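Side-chain contacts in glutathione S-transferase family protein (PDB 5F06), which probably catalyses the transfer of glutathione to electrophilic substrates, releasing a halide from halogenated ones, as a Phi-class glutathione transferase: residues P42-K47 against G51-L56; E65-T70 against D166-P171; T154-G159 against W195-S200. All coordinates share one frame; numbering follows the deposited sequence.

In the fold
The three contacts step across the chain, from the thioredoxin-like N-terminal domain into the helical C-terminal domain. Interaction 1 joins helix 42-45 to the loop leading into strand 55-58. Interaction 2, its centre about 17 Å away, bridges the domains, setting helix 66-76 against the junction of helices 164-167 and 170-176. Interaction 3, its centre about 15 Å from that of interaction 2, ties the loop after helix 130-153 to helix 189-198. Interaction 1 closes along the chain before interaction 2 opens, whereas the segments of interactions 2 and 3 alternate. Interactions 1 and 2 hold successive parts of one glutathione site (Gln52 and Ile53, then Glu65 to Arg67); interaction 3 lies apart in the C-terminal domain.

Interaction 1 (P42-K47 against G51-L56); sequences PPFLAK and GQIPAL. With GSH (glutathione), chain C.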
loop_
_atom_site.group_PDB
_atom_site.type_symbol
_atom_site.label_atom_id
_atom_site.label_comp_id
_atom_site.label_asym_id
_atom_site.label_seq_id
_atom_site.Cartn_x
_atom_site.Cartn_y
_atom_site.Cartn_z
ATOM N N PRO A 42 -17.871 -5.052 19.185
ATOM C CA PRO A 42 -18.752 -4.940 18.009
ATOM C C PRO A 42 -18.919 -3.522 17.434
ATOM O O PRO A 42 -18.902 -3.382 16.211
ATOM C CB PRO A 42 -20.093 -5.476 18.528
ATOM C CG PRO A 42 -19.720 -6.423 19.619
ATOM C CD PRO A 42 -18.501 -5.828 20.270
ATOM N N PRO A 43 -19.065 -2.491 18.282
ATOM C CA PRO A 43 -19.259 -1.162 17.687
ATOM C C PRO A 43 -18.090 -0.714 16.814
ATOM O O PRO A 43 -18.319 -0.232 15.704
ATOM C CB PRO A 43 -19.409 -0.248 18.906
ATOM C CG PRO A 43 -19.879 -1.143 19.992
ATOM C CD PRO A 43 -19.193 -2.453 19.748
ATOM N N PHE A 44 -16.859 -0.876 17.279
ATOM C CA PHE A 44 -15.743 -0.425 16.468
ATOM C C PHE A 44 -15.497 -1.368 15.295
ATOM O O PHE A 44 -15.117 -0.925 14.215
ATOM C CB PHE A 44 -14.454 -0.282 17.277
ATOM C CG PHE A 44 -13.344 0.330 16.473
ATOM C CD1 PHE A 44 -13.275 1.705 16.303
ATOM C CD2 PHE A 44 -12.411 -0.466 15.835
ATOM C CE1 PHE A 44 -12.275 2.271 15.537
ATOM C CE2 PHE A 44 -11.407 0.098 15.071
ATOM C CZ PHE A 44 -11.346 1.470 14.919
ATOM N N LEU A 45 -15.712 -2.662 15.500
ATOM C CA LEU A 45 -15.533 -3.620 14.414
ATOM C C LEU A 45 -16.467 -3.307 13.247
ATOM O O LEU A 45 -16.165 -3.641 12.103
ATOM C CB LEU A 45 -15.770 -5.050 14.901
ATOM C CG LEU A 45 -14.666 -5.676 15.757
ATOM C CD1 LEU A 45 -15.119 -7.026 16.276
ATOM C CD2 LEU A 45 -13.366 -5.816 14.966
ATOM N N ALA A 46 -17.592 -2.657 13.539
ATOM C CA ALA A 46 -18.524 -2.231 12.502
ATOM C C ALA A 46 -17.965 -1.054 11.706
ATOM O O ALA A 46 -18.392 -0.802 10.574
ATOM C CB ALA A 46 -19.879 -1.860 13.114
ATOM N N LYS A 47 -17.017 -0.332 12.296
ATOM C CA LYS A 47 -16.334 0.742 11.583
ATOM C C LYS A 47 -15.166 0.170 10.786
ATOM O O LYS A 47 -14.977 0.500 9.612
ATOM C CB LYS A 47 -15.830 1.818 12.547
ATOM C CG LYS A 47 -16.900 2.468 13.398
ATOM C CD LYS A 47 -16.328 3.683 14.122
ATOM C CE LYS A 47 -17.400 4.474 14.840
ATOM N NZ LYS A 47 -17.872 3.829 16.091
ATOM N N GLY A 51 -10.482 -4.421 13.177
ATOM C CA GLY A 51 -10.335 -4.094 14.583
ATOM C C GLY A 51 -9.064 -3.339 14.921
ATOM O O GLY A 51 -8.429 -3.602 15.945
ATOM N N GLN A 52 -8.697 -2.392 14.066
ATOM C CA GLN A 52 -7.569 -1.513 14.340
ATOM C C GLN A 52 -7.922 -0.062 14.034
ATOM O O GLN A 52 -8.811 0.226 13.222
ATOM C CB GLN A 52 -6.343 -1.939 13.531
ATOM C CG GLN A 52 -5.697 -3.213 14.040
ATOM C CD GLN A 52 -4.309 -3.421 13.483
ATOM O OE1 GLN A 52 -4.106 -3.416 12.268
ATOM N NE2 GLN A 52 -3.338 -3.589 14.371
ATOM N N ILE A 53 -7.224 0.846 14.702
ATOM C CA ILE A 53 -7.444 2.271 14.518
ATOM C C ILE A 53 -6.472 2.788 13.461
ATOM O O ILE A 53 -5.381 2.245 13.307
ATOM C CB ILE A 53 -7.275 3.051 15.849
ATOM C CG1 ILE A 53 -5.900 2.795 16.482
ATOM C CG2 ILE A 53 -8.388 2.671 16.814
ATOM C CD1 ILE A 53 -5.591 3.720 17.666
ATOM N N PRO A 54 -6.849 3.859 12.744
ATOM C CA PRO A 54 -8.047 4.672 12.941
ATOM C C PRO A 54 -9.211 4.302 12.033
ATOM O O PRO A 54 -9.063 3.503 11.111
ATOM C CB PRO A 54 -7.549 6.073 12.604
ATOM C CG PRO A 54 -6.610 5.831 11.479
ATOM C CD PRO A 54 -5.940 4.494 11.773
ATOM N N ALA A 55 -10.362 4.894 12.326
ATOM C CA ALA A 55 -11.489 4.910 11.414
ATOM C C ALA A 55 -11.969 6.347 11.271
ATOM O O ALA A 55 -11.696 7.190 12.131
ATOM C CB ALA A 55 -12.606 4.022 11.914
ATOM N N LEU A 56 -12.679 6.619 10.182
ATOM C CA LEU A 56 -13.254 7.933 9.934
ATOM C C LEU A 56 -14.746 7.817 9.656
ATOM O O LEU A 56 -15.160 7.022 8.816
ATOM C CB LEU A 56 -12.566 8.615 8.750
ATOM C CG LEU A 56 -13.030 10.042 8.435
ATOM C CD1 LEU A 56 -12.396 11.034 9.386
ATOM C CD2 LEU A 56 -12.711 10.413 7.002
HETATM N N1 GSH C . -2.848 -0.674 7.856
HETATM C CA1 GSH C . -3.473 -0.084 8.994
HETATM C C1 GSH C . -3.548 1.417 8.813
HETATM O O11 GSH C . -2.614 2.028 8.232
HETATM O O12 GSH C . -4.537 2.056 9.248
HETATM C CB1 GSH C . -2.692 -0.424 10.250
HETATM C CG1 GSH C . -3.517 -0.024 11.464
HETATM C CD1 GSH C . -2.766 -0.274 12.765
HETATM O OE1 GSH C . -1.702 -0.874 12.769
HETATM N N2 GSH C . -3.333 0.224 13.983
HETATM C CA2 GSH C . -2.690 0.035 15.246
HETATM C C2 GSH C . -3.667 -0.625 16.214
HETATM O O2 GSH C . -4.861 -0.434 16.096
HETATM C CB2 GSH C . -2.316 1.382 15.825
HETATM S SG2 GSH C . -0.944 2.103 14.952
HETATM N N3 GSH C . -3.180 -1.466 17.277
HETATM C CA3 GSH C . -4.114 -2.080 18.205
HETATM C C3 GSH C . -4.156 -3.594 18.019
HETATM O O31 GSH C . -4.539 -4.331 18.969
HETATM O O32 GSH C . -3.812 -4.109 16.924
#
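Phe44 carries this contact by pushing its ring from helix 42-45 toward the loop Gly51-Ile53 and the start of strand 55-58. Its CB points at that segment, and with CG anti to the backbone N (chi1 -174°) the ring reaches straight across. Phe44 CE1 comes to 4.0 Å from Ala55 CB. At the far end, Phe44 CZ lies 3.7 Å from Ile53 CG2, the two side chains crossing at about a right angle. Phe44 CE2 comes closest of all, 3.2 Å from Gln52 O, so this carbonyl oxygen sits at the ring edge near its plane, where the slightly positive aromatic hydrogens probably suit it; the same oxygen also accepts a hydrogen bond from Asn48 ND2. Beside the ring, Leu45 CD2 rests 3.5 Å from Gly51 CA. A side chain on Gly51 would crowd that methyl, and its positive phi also favours glycine. Lys47 adds its CB, 4.0 Å from Ala55 CB, while the rest of its chain leads away to a cation-pi contact with Tyr5.

The loop packed here ends in the cis-proline of the thioredoxin fold: the peptide bond before Pro54 is cis, and Ile53 just ahead of it pairs through its backbone with the bound glutathione. Ile53 N donates to GSH O2, and Ile53 O accepts from GSH N2 at 3.0 Å, the antiparallel pairing by which this fold holds a cysteinyl peptide. Ile53 thus faces two ways, its CG2 against Phe44 and its backbone gripping the ligand. The CB of Gln52 points away from segment 42-47, and the chain, extended beyond CG, lays NE2 2.6 Å from GSH O32 in a fairly straight bond (161°). Its OE1 is held by Arg106 of the second subunit.

Interaction 2 (E65-T70 against D166-P171); sequences ESRAIT and DLHHLP. With GSH (glutathione), chain C.
Thr70 OG1 stands between two partners, 2.9 Å from His168 NE2 in a hydrogen bond that either group could donate, and 3.1 Å from Arg67 O one helical turn back. This is the interface between the two domains of the glutathione transferase fold: helix 66-76 follows the last strand of the thioredoxin-like domain, and His168 lies in a type I turn, Leu167 to Leu170, of the all-helical domain. OG1 meets the imidazole at its edge, near the ring plane. With OG1 set between the backbone N and the carbonyl carbon of its own residue (chi1 56°), Thr70 can reach both the histidine and the Arg67 carbonyl.

Arg67 covers one face of the same ring. Arg67 CG lies 3.9 Å from the His168 ring centroid, 16° off the ring normal, a CH-pi contact displaced toward the rim, and its CB approaches His168 CE1. The imidazole is therefore held by a polar bond at its edge and Arg67 CG over a face, which should restrict its rotation. Beyond the ring the arginine continues extended to NE, which forms a salt bridge with Glu103 of helix 90-120, and its guanidinium plane stands 72° from that of the imidazole.

The same helix start holds the gamma-glutamyl end of glutathione. Glu65, at the N-cap position, takes GSH N1 on OE1, while its OE2 pairs with Arg106 of the second subunit. The ligand carboxylate meets Ser66 N through O12 at 2.9 Å; Ser66 OG bonds its O11 at 2.7 Å, and Arg67 NH1 lies 3.1 Å from that O11, which sits at the guanidinium edge.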
loop_
_atom_site.group_PDB
_atom_site.type_symbol
_atom_site.label_atom_id
_atom_site.label_comp_id
_atom_site.label_asym_id
_atom_site.label_seq_id
_atom_site.Cartn_x
_atom_site.Cartn_y
_atom_site.Cartn_z
ATOM N N GLU A 65 -8.219 2.246 7.277
ATOM C CA GLU A 65 -6.878 2.327 6.672
ATOM C C GLU A 65 -6.425 3.782 6.611
ATOM O O GLU A 65 -7.019 4.619 5.922
ATOM C CB GLU A 65 -6.811 1.687 5.277
ATOM C CG GLU A 65 -6.895 0.180 5.304
ATOM C CD GLU A 65 -5.697 -0.445 6.004
ATOM O OE1 GLU A 65 -4.565 0.060 5.818
ATOM O OE2 GLU A 65 -5.890 -1.432 6.746
ATOM N N SER A 66 -5.359 4.069 7.354
ATOM C CA SER A 66 -4.903 5.436 7.544
ATOM C C SER A 66 -4.637 6.135 6.220
ATOM O O SER A 66 -4.964 7.305 6.065
ATOM C CB SER A 66 -3.636 5.464 8.405
ATOM O OG SER A 66 -2.598 4.702 7.815
ATOM N N ARG A 67 -4.056 5.414 5.268
ATOM C CA ARG A 67 -3.650 6.022 4.005
ATOM C C ARG A 67 -4.819 6.138 3.019
ATOM O O ARG A 67 -4.755 6.909 2.057
ATOM C CB ARG A 67 -2.505 5.223 3.384
ATOM C CG ARG A 67 -1.259 5.113 4.278
ATOM C CD ARG A 67 -0.325 4.024 3.770
ATOM N NE ARG A 67 0.850 3.816 4.617
ATOM C CZ ARG A 67 0.840 3.157 5.772
ATOM N NH1 ARG A 67 -0.289 2.642 6.247
ATOM N NH2 ARG A 67 1.966 3.017 6.460
ATOM N N ALA A 68 -5.882 5.373 3.245
ATOM C CA ALA A 68 -7.119 5.576 2.491
ATOM C C ALA A 68 -7.774 6.867 2.971
ATOM O O ALA A 68 -8.325 7.644 2.184
ATOM C CB ALA A 68 -8.064 4.396 2.655
ATOM N N ILE A 69 -7.694 7.098 4.275
ATOM C CA ILE A 69 -8.303 8.276 4.872
ATOM C C ILE A 69 -7.559 9.536 4.437
ATOM O O ILE A 69 -8.173 10.536 4.083
ATOM C CB ILE A 69 -8.321 8.177 6.411
ATOM C CG1 ILE A 69 -9.224 7.022 6.852
ATOM C CG2 ILE A 69 -8.817 9.476 7.020
ATOM C CD1 ILE A 69 -9.087 6.634 8.321
ATOM N N THR A 70 -6.234 9.492 4.454
ATOM C CA THR A 70 -5.447 10.645 4.021
ATOM C C THR A 70 -5.675 10.940 2.540
ATOM O O THR A 70 -5.814 12.098 2.148
ATOM C CB THR A 70 -3.944 10.443 4.261
ATOM O OG1 THR A 70 -3.503 9.241 3.613
ATOM C CG2 THR A 70 -3.635 10.370 5.758
ATOM N N ASP A 166 5.896 11.927 1.334
ATOM C CA ASP A 166 6.739 12.212 2.490
ATOM C C ASP A 166 5.941 12.086 3.783
ATOM O O ASP A 166 6.393 11.464 4.746
ATOM C CB ASP A 166 7.341 13.612 2.385
ATOM C CG ASP A 166 7.939 13.886 1.024
ATOM O OD1 ASP A 166 9.108 13.504 0.792
ATOM O OD2 ASP A 166 7.229 14.486 0.187
ATOM N N LEU A 167 4.753 12.682 3.786
ATOM C CA LEU A 167 3.895 12.721 4.966
ATOM C C LEU A 167 3.680 11.342 5.578
ATOM O O LEU A 167 3.738 11.180 6.803
ATOM C CB LEU A 167 2.541 13.346 4.608
ATOM C CG LEU A 167 1.556 13.544 5.766
ATOM C CD1 LEU A 167 0.700 14.777 5.530
ATOM C CD2 LEU A 167 0.664 12.319 5.990
ATOM N N HIS A 168 3.431 10.346 4.733
ATOM C CA HIS A 168 3.124 9.014 5.231
ATOM C C HIS A 168 4.270 8.412 6.041
ATOM O O HIS A 168 4.048 7.490 6.820
ATOM C CB HIS A 168 2.751 8.080 4.077
ATOM C CG HIS A 168 1.370 8.303 3.555
ATOM N ND1 HIS A 168 0.888 7.673 2.429
ATOM C CD2 HIS A 168 0.362 9.087 4.011
ATOM C CE1 HIS A 168 -0.357 8.062 2.209
ATOM N NE2 HIS A 168 -0.700 8.918 3.154
ATOM N N HIS A 169 5.477 8.950 5.873
ATOM C CA HIS A 169 6.668 8.449 6.575
ATOM C C HIS A 169 6.819 8.985 7.998
ATOM O O HIS A 169 7.624 8.476 8.776
ATOM C CB HIS A 169 7.939 8.818 5.809
ATOM C CG HIS A 169 8.100 8.108 4.505
ATOM N ND1 HIS A 169 7.411 8.469 3.369
ATOM C CD2 HIS A 169 8.888 7.066 4.151
ATOM C CE1 HIS A 169 7.761 7.677 2.373
ATOM N NE2 HIS A 169 8.659 6.818 2.820
ATOM N N LEU A 170 6.075 10.030 8.329
ATOM C CA LEU A 170 6.343 10.775 9.553
ATOM C C LEU A 170 6.169 9.955 10.839
ATOM O O LEU A 170 7.059 9.965 11.688
ATOM C CB LEU A 170 5.462 12.029 9.614
ATOM C CG LEU A 170 5.916 13.198 8.726
ATOM C CD1 LEU A 170 4.827 14.256 8.651
ATOM C CD2 LEU A 170 7.218 13.824 9.228
ATOM N N PRO A 171 5.041 9.237 10.990
ATOM C CA PRO A 171 4.791 8.676 12.326
ATOM C C PRO A 171 5.744 7.551 12.740
ATOM O O PRO A 171 6.284 7.636 13.839
ATOM C CB PRO A 171 3.348 8.157 12.227
ATOM C CG PRO A 171 2.754 8.873 11.080
ATOM C CD PRO A 171 3.875 9.070 10.106
HETATM N N1 GSH C . -2.848 -0.674 7.856
HETATM C CA1 GSH C . -3.473 -0.084 8.994
HETATM C C1 GSH C . -3.548 1.417 8.813
HETATM O O11 GSH C . -2.614 2.028 8.232
HETATM O O12 GSH C . -4.537 2.056 9.248
HETATM C CB1 GSH C . -2.692 -0.424 10.250
HETATM C CG1 GSH C . -3.517 -0.024 11.464
HETATM C CD1 GSH C . -2.766 -0.274 12.765
HETATM O OE1 GSH C . -1.702 -0.874 12.769
HETATM N N2 GSH C . -3.333 0.224 13.983
HETATM C CA2 GSH C . -2.690 0.035 15.246
HETATM C C2 GSH C . -3.667 -0.625 16.214
HETATM O O2 GSH C . -4.861 -0.434 16.096
HETATM C CB2 GSH C . -2.316 1.382 15.825
HETATM S SG2 GSH C . -0.944 2.103 14.952
HETATM N N3 GSH C . -3.180 -1.466 17.277
HETATM C CA3 GSH C . -4.114 -2.080 18.205
HETATM C C3 GSH C . -4.156 -3.594 18.019
HETATM O O31 GSH C . -4.539 -4.331 18.969
HETATM O O32 GSH C . -3.812 -4.109 16.924
#

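Interaction 3 (T154-G159 against W195-S200); sequences TKYLAG and WEDISS
The loop Thr154-Gly159 passes the end of helix 189-198 at a distance, with Tyr156 CA and Ile198 CA, the nearest pair, 8.9 Å apart, and the contact is made by side chains and two bridging waters. Tyr156 does most of the spanning. With CG anti to its carbonyl carbon (chi1 -56°), its ring extends toward the helix and brings Tyr156 OH 2.7 Å from Asp197 OD2. This bond is weak, and its single proton has another acceptor within reach; the ring and carboxylate planes are turned 57° apart.

Two waters brace the carboxylate. One donates to Asp197 OD2 and to Lys155 O, tying the acid to the loop backbone; the other donates to Asp197 OD1 at 2.7 Å and lies 2.9 Å from Tyr156 OH. Lys155 NZ stands 4.2 Å from Asp197 OD2, too far for a salt bridge but near enough that its positive charge probably favours the ionised acid. Along its CD1-CE1 side, the tyrosine ring edge meets Ile198 CG2, which lies near the ring plane and 3.9 Å from Tyr156 CE1, as the two side chains slide past each other. A leucine in place of Tyr156 would probably leave Asp197 OD2 without its phenol partner and the second water with one anchor fewer, and open a gap beside Ile198 CG2.

The contact belongs to the helical C-terminal domain. Loop 154-159 links helix 130-153 to helix 164-167, and Asp166 of the latter binds Leu157 N. On helix 189-198, Trp194 packs on Tyr156 and Leu157, while Ile198 and Trp195 rest on Leu170 of helix 170-176.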
loop_
_atom_site.group_PDB
_atom_site.type_symbol
_atom_site.label_atom_id
_atom_site.label_comp_id
_atom_site.label_asym_id
_atom_site.label_seq_id
_atom_site.Cartn_x
_atom_site.Cartn_y
_atom_site.Cartn_z
ATOM N N THR A 154 16.385 15.497 -5.603
ATOM C CA THR A 154 15.215 16.335 -5.337
ATOM C C THR A 154 15.070 16.579 -3.837
ATOM O O THR A 154 15.543 15.781 -3.027
ATOM C CB THR A 154 13.917 15.690 -5.882
ATOM O OG1 THR A 154 13.748 14.379 -5.325
ATOM C CG2 THR A 154 13.963 15.589 -7.403
ATOM N N LYS A 155 14.419 17.681 -3.472
ATOM C CA LYS A 155 14.285 18.061 -2.068
ATOM C C LYS A 155 13.505 17.023 -1.267
ATOM O O LYS A 155 13.825 16.750 -0.108
ATOM C CB LYS A 155 13.593 19.419 -1.941
ATOM C CG LYS A 155 14.484 20.614 -2.241
ATOM C CD LYS A 155 13.848 21.929 -1.799
ATOM C CE LYS A 155 13.630 21.986 -0.289
ATOM N NZ LYS A 155 14.855 21.619 0.485
ATOM N N TYR A 156 12.483 16.452 -1.898
ATOM C CA TYR A 156 11.595 15.492 -1.251
ATOM C C TYR A 156 11.510 14.245 -2.134
ATOM O O TYR A 156 12.144 14.192 -3.185
ATOM C CB TYR A 156 10.220 16.130 -1.005
ATOM C CG TYR A 156 10.317 17.403 -0.184
ATOM C CD1 TYR A 156 10.340 17.359 1.207
ATOM C CD2 TYR A 156 10.417 18.644 -0.799
ATOM C CE1 TYR A 156 10.450 18.521 1.961
ATOM C CE2 TYR A 156 10.526 19.811 -0.054
ATOM C CZ TYR A 156 10.541 19.743 1.325
ATOM O OH TYR A 156 10.655 20.898 2.071
ATOM N N LEU A 157 10.756 13.238 -1.711
ATOM C CA LEU A 157 10.780 11.951 -2.398
ATOM C C LEU A 157 10.183 11.991 -3.805
ATOM O O LEU A 157 10.715 11.358 -4.717
ATOM C CB LEU A 157 10.049 10.892 -1.567
ATOM C CG LEU A 157 10.739 10.421 -0.277
ATOM C CD1 LEU A 157 9.802 9.517 0.507
ATOM C CD2 LEU A 157 12.063 9.701 -0.550
ATOM N N ALA A 158 9.086 12.722 -3.989
ATOM C CA ALA A 158 8.386 12.715 -5.275
ATOM C C ALA A 158 8.846 13.835 -6.204
ATOM O O ALA A 158 8.437 13.886 -7.366
ATOM C CB ALA A 158 6.883 12.814 -5.053
ATOM N N GLY A 159 9.685 14.731 -5.688
ATOM C CA GLY A 159 10.114 15.901 -6.433
ATOM C C GLY A 159 10.557 17.011 -5.497
ATOM O O GLY A 159 10.762 16.776 -4.304
ATOM N N TRP A 195 14.535 14.307 6.829
ATOM C CA TRP A 195 13.761 14.015 8.031
ATOM C C TRP A 195 13.605 15.247 8.921
ATOM O O TRP A 195 12.508 15.551 9.393
ATOM C CB TRP A 195 14.417 12.895 8.834
ATOM C CG TRP A 195 13.849 12.795 10.204
ATOM C CD1 TRP A 195 14.485 13.076 11.378
ATOM C CD2 TRP A 195 12.515 12.415 10.548
ATOM N NE1 TRP A 195 13.627 12.886 12.436
ATOM C CE2 TRP A 195 12.412 12.478 11.952
ATOM C CE3 TRP A 195 11.396 12.024 9.805
ATOM C CZ2 TRP A 195 11.235 12.161 12.630
ATOM C CZ3 TRP A 195 10.227 11.708 10.481
ATOM C CH2 TRP A 195 10.158 11.778 11.879
ATOM N N GLU A 196 14.713 15.943 9.149
ATOM C CA GLU A 196 14.720 17.131 9.994
ATOM C C GLU A 196 13.824 18.210 9.398
ATOM O O GLU A 196 13.213 18.995 10.124
ATOM C CB GLU A 196 16.157 17.633 10.176
ATOM C CG GLU A 196 16.997 16.699 11.044
ATOM C CD GLU A 196 18.490 16.937 10.941
ATOM O OE1 GLU A 196 18.940 17.679 10.039
ATOM O OE2 GLU A 196 19.220 16.365 11.777
ATOM N N ASP A 197 13.742 18.226 8.072
ATOM C CA ASP A 197 12.864 19.141 7.350
ATOM C C ASP A 197 11.390 18.800 7.589
ATOM O O ASP A 197 10.650 19.600 8.161
ATOM C CB ASP A 197 13.191 19.098 5.849
ATOM C CG ASP A 197 12.345 20.058 5.017
ATOM O OD1 ASP A 197 11.389 20.666 5.546
ATOM O OD2 ASP A 197 12.637 20.194 3.809
ATOM N N ILE A 198 10.959 17.619 7.149
ATOM C CA ILE A 198 9.536 17.297 7.183
ATOM C C ILE A 198 9.027 17.163 8.621
ATOM O O ILE A 198 7.876 17.491 8.901
ATOM C CB ILE A 198 9.216 16.006 6.380
ATOM C CG1 ILE A 198 9.875 14.773 7.009
ATOM C CG2 ILE A 198 9.647 16.181 4.922
ATOM C CD1 ILE A 198 9.479 13.446 6.348
ATOM N N SER A 199 9.881 16.717 9.538
ATOM C CA SER A 199 9.469 16.545 10.933
ATOM C C SER A 199 9.358 17.878 11.692
ATOM O O SER A 199 8.847 17.910 12.818
ATOM C CB SER A 199 10.438 15.606 11.662
ATOM O OG SER A 199 11.736 16.166 11.799
ATOM N N SER A 200 9.821 18.969 11.082
ATOM C CA SER A 200 9.738 20.288 11.705
ATOM C C SER A 200 8.624 21.146 11.099
ATOM O O SER A 200 8.463 22.305 11.471
ATOM C CB SER A 200 11.081 21.028 11.595
ATOM O OG SER A 200 11.404 21.327 10.247
HETATM O O HOH W 1 14.058 18.049 2.441
HETATM O O HOH W 2 8.997 21.250 4.371
#